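Local coordinates for geranyltranstransferase (Enterococcus faecalis, PDB 3P8L), which probably catalyses the condensation of isopentenyl diphosphate with geranyl diphosphate to give farnesyl diphosphate, with magnesium as cofactor, at residues Leu59-Val62 with Ala63-Lys67; Lys67-Thr71 with Gln72-Val76. All coordinates share one frame; numbering follows the deposited sequence.

Contact 1. Residues Leu59-Val62 with Ala63-Lys67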
ATOM      1  N   LEU A  59       2.875   6.994 -19.994  1.00 39.54           N
ATOM      2  CA  LEU A  59       2.238   7.843 -20.999  1.00 44.08           C
ATOM      3  C   LEU A  59       2.924   7.784 -22.371  1.00 45.09           C
ATOM      4  O   LEU A  59       2.253   7.785 -23.415  1.00 41.35           O
ATOM      5  CB  LEU A  59       2.149   9.282 -20.496  1.00 39.58           C
ATOM      6  CG  LEU A  59       1.298   9.456 -19.226  1.00 43.51           C
ATOM      7  CD1 LEU A  59       1.195  10.908 -18.912  1.00 39.73           C
ATOM      8  CD2 LEU A  59      -0.113   8.846 -19.333  1.00 42.80           C
ATOM      9  N   THR A  60       4.249   7.679 -22.359  1.00 37.74           N
ATOM     10  CA  THR A  60       5.008   7.557 -23.587  1.00 36.95           C
ATOM     11  C   THR A  60       4.653   6.245 -24.291  1.00 39.14           C
ATOM     12  O   THR A  60       4.552   6.204 -25.522  1.00 42.49           O
ATOM     13  CB  THR A  60       6.518   7.696 -23.314  1.00 39.96           C
ATOM     14  OG1 THR A  60       6.754   8.946 -22.639  1.00 37.57           O
ATOM     15  CG2 THR A  60       7.322   7.690 -24.606  1.00 40.33           C
ATOM     16  N   THR A  61       4.425   5.195 -23.504  1.00 41.17           N
ATOM     17  CA  THR A  61       4.121   3.865 -24.034  1.00 42.93           C
ATOM     18  C   THR A  61       2.740   3.891 -24.699  1.00 45.24           C
ATOM     19  O   THR A  61       2.575   3.354 -25.791  1.00 45.36           O
ATOM     20  CB  THR A  61       4.257   2.773 -22.939  1.00 39.44           C
ATOM     21  OG1 THR A  61       5.615   2.758 -22.485  1.00 43.07           O
ATOM     22  CG2 THR A  61       3.907   1.389 -23.460  1.00 41.06           C
ATOM     23  N   VAL A  62       1.780   4.553 -24.054  1.00 42.53           N
ATOM     24  CA  VAL A  62       0.444   4.761 -24.619  1.00 45.32           C
ATOM     25  C   VAL A  62       0.538   5.583 -25.932  1.00 49.13           C
ATOM     26  O   VAL A  62      -0.155   5.275 -26.917  1.00 51.36           O
ATOM     27  CB  VAL A  62      -0.503   5.430 -23.582  1.00 47.48           C
ATOM     28  CG1 VAL A  62      -1.865   5.778 -24.192  1.00 44.23           C
ATOM     29  CG2 VAL A  62      -0.704   4.516 -22.368  1.00 50.89           C
ATOM     30  N   ALA A  63       1.413   6.592 -25.943  1.00 44.63           N
ATOM     31  CA  ALA A  63       1.659   7.426 -27.130  1.00 49.31           C
ATOM     32  C   ALA A  63       2.235   6.619 -28.292  1.00 49.83           C
ATOM     33  O   ALA A  63       1.785   6.765 -29.427  1.00 47.17           O
ATOM     34  CB  ALA A  63       2.565   8.605 -26.801  1.00 46.52           C
ATOM     35  N   ALA A  64       3.214   5.773 -27.986  1.00 43.21           N
ATOM     36  CA  ALA A  64       3.804   4.846 -28.950  1.00 51.93           C
ATOM     37  C   ALA A  64       2.783   3.968 -29.703  1.00 51.67           C
ATOM     38  O   ALA A  64       2.987   3.675 -30.876  1.00 57.00           O
ATOM     39  CB  ALA A  64       4.853   3.985 -28.279  1.00 45.82           C
ATOM     40  N   PHE A  65       1.696   3.573 -29.036  1.00 47.90           N
ATOM     41  CA  PHE A  65       0.627   2.768 -29.667  1.00 50.05           C
ATOM     42  C   PHE A  65      -0.533   3.607 -30.216  1.00 49.48           C
ATOM     43  O   PHE A  65      -1.616   3.079 -30.497  1.00 54.83           O
ATOM     44  CB  PHE A  65       0.086   1.697 -28.707  1.00 49.57           C
ATOM     45  CG  PHE A  65       1.101   0.669 -28.318  1.00 55.58           C
ATOM     46  CD1 PHE A  65       1.648   0.676 -27.042  1.00 47.78           C
ATOM     47  CD2 PHE A  65       1.526  -0.299 -29.228  1.00 46.02           C
ATOM     48  CE1 PHE A  65       2.595  -0.253 -26.667  1.00 47.55           C
ATOM     49  CE2 PHE A  65       2.479  -1.239 -28.860  1.00 51.79           C
ATOM     50  CZ  PHE A  65       3.016  -1.215 -27.574  1.00 53.30           C
ATOM     51  N   GLN A  66      -0.283   4.908 -30.349  1.00 51.98           N
ATOM     52  CA  GLN A  66      -1.152   5.862 -31.021  1.00 57.20           C
ATOM     53  C   GLN A  66      -2.560   5.920 -30.452  1.00 60.28           C
ATOM     54  O   GLN A  66      -3.540   6.017 -31.191  1.00 58.35           O
ATOM     55  CB  GLN A  66      -1.151   5.628 -32.544  1.00 59.29           C
ATOM     56  CG  GLN A  66       0.170   6.040 -33.218  1.00 60.18           C
ATOM     57  CD  GLN A  66       0.347   5.466 -34.620  1.00 65.56           C
ATOM     58  OE1 GLN A  66      -0.602   4.979 -35.229  1.00 72.25           O
ATOM     59  NE2 GLN A  66       1.570   5.524 -35.137  1.00 52.91           N
ATOM     60  N   LYS A  67      -2.650   5.841 -29.130  1.00 54.35           N
ATOM     61  CA  LYS A  67      -3.926   5.972 -28.440  1.00 55.66           C
ATOM     62  C   LYS A  67      -4.029   7.375 -27.862  1.00 57.48           C
ATOM     63  O   LYS A  67      -3.045   7.907 -27.349  1.00 53.81           O
ATOM     64  CB  LYS A  67      -4.034   4.922 -27.337  1.00 57.63           C
ATOM     65  CG  LYS A  67      -5.270   5.051 -26.462  1.00 67.01           C
ATOM     66  CD  LYS A  67      -5.253   4.024 -25.353  1.00 69.14           C
ATOM     67  CE  LYS A  67      -5.540   4.661 -24.006  1.00 64.16           C
ATOM     68  NZ  LYS A  67      -6.704   5.573 -24.012  1.00 62.32           N
TER
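The carbonyl oxygen V62 O is approached by two backbone N-H groups, both through weak bonds. K67 N reaches V62 O at 3.4 Å and nearly straight (168°), and F65 N at 3.3 Å and more bent. Together with the 2.9 Å bond from Q66 N to A63 O, this is a worked example of the Schellman motif. The helical pattern of A63 N to L59 O (2.9 Å) and A64 N to T60 O (2.8 Å) gives way at the C terminus to that three-residue bond, enclosed by the five-residue one from K67 N to V62 O, and Q66 takes left-handed backbone angles to make the turn. The motif also has its usual apolar clasp between the residues three before and two after the cap residue F65. The shaft of K67 runs past V62 so that V62 CG1 touches K67 CE at 3.8 Å and also lies close to K67 CB. V62 CG1 stands anti to its backbone N (chi1 175°), which puts this methyl on the K67 side. Beyond it, K67 bends at its third and fourth torsions and carries NZ away to a salt bridge with E70. On another side of the helix end, F65 lies alongside T61 with both side chains pointing the same way, T61 CG2 meeting ring atom CE1. T61 O lies obliquely to the F65 ring, 3.1 Å from F65 CD1, while T61 OG1 bonds back to L57 O. This buried end of helix 53-64 is wedged among its neighbours: T60 and A63 pack on helices 13-31 and 289-298, F65 on helix 205-230.

Contact 2. Residues Lys67-Thr71 with Gln72-Val76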
ATOM      1  N   LYS A  67      -2.650   5.841 -29.130  1.00 54.35           N
ATOM      2  CA  LYS A  67      -3.926   5.972 -28.440  1.00 55.66           C
ATOM      3  C   LYS A  67      -4.029   7.375 -27.862  1.00 57.48           C
ATOM      4  O   LYS A  67      -3.045   7.907 -27.349  1.00 53.81           O
ATOM      5  CB  LYS A  67      -4.034   4.922 -27.337  1.00 57.63           C
ATOM      6  CG  LYS A  67      -5.270   5.051 -26.462  1.00 67.01           C
ATOM      7  CD  LYS A  67      -5.253   4.024 -25.353  1.00 69.14           C
ATOM      8  CE  LYS A  67      -5.540   4.661 -24.006  1.00 64.16           C
ATOM      9  NZ  LYS A  67      -6.704   5.573 -24.012  1.00 62.32           N
ATOM     10  N   GLU A  68      -5.202   7.989 -27.960  1.00 55.22           N
ATOM     11  CA  GLU A  68      -5.402   9.286 -27.333  1.00 61.29           C
ATOM     12  C   GLU A  68      -5.472   9.114 -25.812  1.00 59.50           C
ATOM     13  O   GLU A  68      -6.116   8.182 -25.329  1.00 58.87           O
ATOM     14  CB  GLU A  68      -6.673   9.950 -27.855  1.00 65.86           C
ATOM     15  CG  GLU A  68      -6.760  11.434 -27.520  1.00 76.57           C
ATOM     16  CD  GLU A  68      -8.086  12.053 -27.913  1.00 85.03           C
ATOM     17  OE1 GLU A  68      -8.155  13.300 -27.953  1.00 91.50           O
ATOM     18  OE2 GLU A  68      -9.056  11.304 -28.175  1.00 80.09           O
ATOM     19  N   MET A  69      -4.791  10.001 -25.082  1.00 56.82           N
ATOM     20  CA  MET A  69      -4.767   9.982 -23.622  1.00 55.50           C
ATOM     21  C   MET A  69      -6.150  10.164 -23.041  1.00 55.59           C
ATOM     22  O   MET A  69      -6.907  11.024 -23.476  1.00 56.89           O
ATOM     23  CB  MET A  69      -3.869  11.094 -23.065  1.00 50.76           C
ATOM     24  CG  MET A  69      -2.413  10.898 -23.291  1.00 48.33           C
ATOM     25  SD  MET A  69      -1.753   9.339 -22.728  1.00 37.32           S
ATOM     26  CE  MET A  69      -0.380   9.353 -23.804  1.00 43.48           C
ATOM     27  N   GLU A  70      -6.474   9.336 -22.059  1.00 51.81           N
ATOM     28  CA  GLU A  70      -7.713   9.476 -21.303  1.00 52.00           C
ATOM     29  C   GLU A  70      -7.388   9.560 -19.820  1.00 47.90           C
ATOM     30  O   GLU A  70      -6.285   9.198 -19.414  1.00 48.42           O
ATOM     31  CB  GLU A  70      -8.614   8.265 -21.523  1.00 51.99           C
ATOM     32  CG  GLU A  70      -9.000   7.979 -22.957  1.00 60.93           C
ATOM     33  CD  GLU A  70      -9.865   6.753 -23.042  1.00 59.64           C
ATOM     34  OE1 GLU A  70     -11.046   6.847 -22.657  1.00 66.53           O
ATOM     35  OE2 GLU A  70      -9.359   5.691 -23.465  1.00 61.43           O
ATOM     36  N   THR A  71      -8.359  10.042 -19.042  1.00 45.21           N
ATOM     37  CA  THR A  71      -8.327  10.101 -17.576  1.00 48.84           C
ATOM     38  C   THR A  71      -7.600   8.929 -16.886  1.00 44.78           C
ATOM     39  O   THR A  71      -6.679   9.155 -16.080  1.00 45.38           O
ATOM     40  CB  THR A  71      -9.772  10.249 -17.024  1.00 49.91           C
ATOM     41  OG1 THR A  71     -10.403  11.349 -17.685  1.00 51.32           O
ATOM     42  CG2 THR A  71      -9.781  10.510 -15.525  1.00 42.46           C
ATOM     43  N   GLN A  72      -7.988   7.700 -17.219  1.00 43.74           N
ATOM     44  CA  GLN A  72      -7.418   6.497 -16.591  1.00 46.07           C
ATOM     45  C   GLN A  72      -5.929   6.294 -16.823  1.00 45.34           C
ATOM     46  O   GLN A  72      -5.257   5.671 -15.989  1.00 45.24           O
ATOM     47  CB  GLN A  72      -8.164   5.219 -16.993  1.00 46.84           C
ATOM     48  CG  GLN A  72      -8.141   4.897 -18.485  1.00 57.80           C
ATOM     49  CD  GLN A  72      -9.384   5.389 -19.200  1.00 71.37           C
ATOM     50  OE1 GLN A  72      -9.839   6.523 -18.999  1.00 72.86           O
ATOM     51  NE2 GLN A  72      -9.953   4.529 -20.038  1.00 76.10           N
ATOM     52  N   ASP A  73      -5.416   6.809 -17.942  1.00 39.73           N
ATOM     53  CA  ASP A  73      -3.978   6.777 -18.219  1.00 39.02           C
ATOM     54  C   ASP A  73      -3.242   7.667 -17.223  1.00 40.78           C
ATOM     55  O   ASP A  73      -2.231   7.248 -16.668  1.00 34.73           O
ATOM     56  CB  ASP A  73      -3.640   7.208 -19.650  1.00 39.95           C
ATOM     57  CG  ASP A  73      -4.435   6.427 -20.706  1.00 51.83           C
ATOM     58  OD1 ASP A  73      -4.777   7.014 -21.750  1.00 45.05           O
ATOM     59  OD2 ASP A  73      -4.724   5.240 -20.485  1.00 52.72           O
ATOM     60  N   TYR A  74      -3.770   8.868 -16.999  1.00 33.02           N
ATOM     61  CA  TYR A  74      -3.215   9.795 -16.020  1.00 38.99           C
ATOM     62  C   TYR A  74      -3.358   9.279 -14.601  1.00 37.51           C
ATOM     63  O   TYR A  74      -2.462   9.495 -13.788  1.00 41.34           O
ATOM     64  CB  TYR A  74      -3.834  11.190 -16.130  1.00 34.58           C
ATOM     65  CG  TYR A  74      -3.600  11.848 -17.478  1.00 43.58           C
ATOM     66  CD1 TYR A  74      -2.329  12.265 -17.858  1.00 41.40           C
ATOM     67  CD2 TYR A  74      -4.661  12.048 -18.376  1.00 49.00           C
ATOM     68  CE1 TYR A  74      -2.102  12.864 -19.103  1.00 43.62           C
ATOM     69  CE2 TYR A  74      -4.450  12.638 -19.628  1.00 40.13           C
ATOM     70  CZ  TYR A  74      -3.169  13.037 -19.977  1.00 49.75           C
ATOM     71  OH  TYR A  74      -2.948  13.635 -21.180  1.00 46.87           O
ATOM     72  N   GLN A  75      -4.476   8.606 -14.318  1.00 37.65           N
ATOM     73  CA  GLN A  75      -4.721   7.982 -13.029  1.00 37.86           C
ATOM     74  C   GLN A  75      -3.722   6.875 -12.718  1.00 38.10           C
ATOM     75  O   GLN A  75      -3.179   6.844 -11.605  1.00 37.60           O
ATOM     76  CB  GLN A  75      -6.172   7.495 -12.908  1.00 33.24           C
ATOM     77  CG  GLN A  75      -7.143   8.670 -12.781  1.00 36.00           C
ATOM     78  CD  GLN A  75      -8.596   8.261 -12.821  1.00 37.55           C
ATOM     79  OE1 GLN A  75      -8.972   7.341 -13.540  1.00 37.70           O
ATOM     80  NE2 GLN A  75      -9.421   8.943 -12.039  1.00 37.28           N
ATOM     81  N   VAL A  76      -3.472   5.988 -13.691  1.00 33.50           N
ATOM     82  CA  VAL A  76      -2.459   4.938 -13.557  1.00 34.78           C
ATOM     83  C   VAL A  76      -1.058   5.532 -13.369  1.00 37.47           C
ATOM     84  O   VAL A  76      -0.290   5.050 -12.532  1.00 38.03           O
ATOM     85  CB  VAL A  76      -2.481   3.928 -14.747  1.00 34.65           C
ATOM     86  CG1 VAL A  76      -1.314   2.921 -14.685  1.00 29.60           C
ATOM     87  CG2 VAL A  76      -3.795   3.133 -14.753  1.00 36.21           C
TER
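The N-terminal cap of helix 71-92 is built here, with E70 in the N-cap position and D73 three residues on. D73 OD1 accepts the E70 N-H at 2.9 Å along an almost straight line (167°), the donor lying above the carboxylate plane. D73 N in turn bonds to E70 O, also at 2.9 Å but more bent. With CG beside its own backbone N (chi1 -53°), the D73 carboxylate reaches back to the start of the helix. The bond from E70 N to D73 OD1 is one half of a capping box, the side chain of the third helical residue bonding to the N-cap N-H. K67 NZ comes from the opposite direction and makes a weak salt bridge to the same D73 OD1 at 3.3 Å. The firmer ion pair of K67 NZ is with E70 OE2, at 2.7 Å on the anti lone pair, and K67 NZ also bonds to E68 O. One ammonium thus ties two acidic side chains and a loop carbonyl together, probably easing the like charges of E70 and D73. D73 OD2, buried, has no polar partner in the model. Flanking the cap is a hydrophobic staple: M69, just before the N-cap, crosses the Y74 side chain at about a right angle, M69 CB lying 3.7 Å from Y74 CZ. M69 SD adds an oblique Met-aromatic contact, 5.3 Å from the Y74 ring centroid, and Y74 OH bonds to H17 of helix 13-31. On a more exposed side, T71 CG2 rests 3.7 Å from Q75 CD. The amide oxygen of Q75 bonds to Q136.

How the contacts relate
Along the chain, contact 1 ends helix 53-64 and contact 2 begins helix 71-92; K67 belongs to both, so the two are consecutive, neither nested nor crossed. Contact 1 closes the turn that leaves the first helix, and contact 2 closes the loop onto the next. Their centres are about 10 Å apart, and side chains bridge the gap: L59 CD1 packs against Y74 CE1 at 3.8 Å, and V62 CG1 against M69 SD at 3.9 Å. The short connection is thereby folded back on the helix it leaves. Together the contacts tie two successive helices of the all-helical prenyl synthase fold to helix 13-31, which packs beside both.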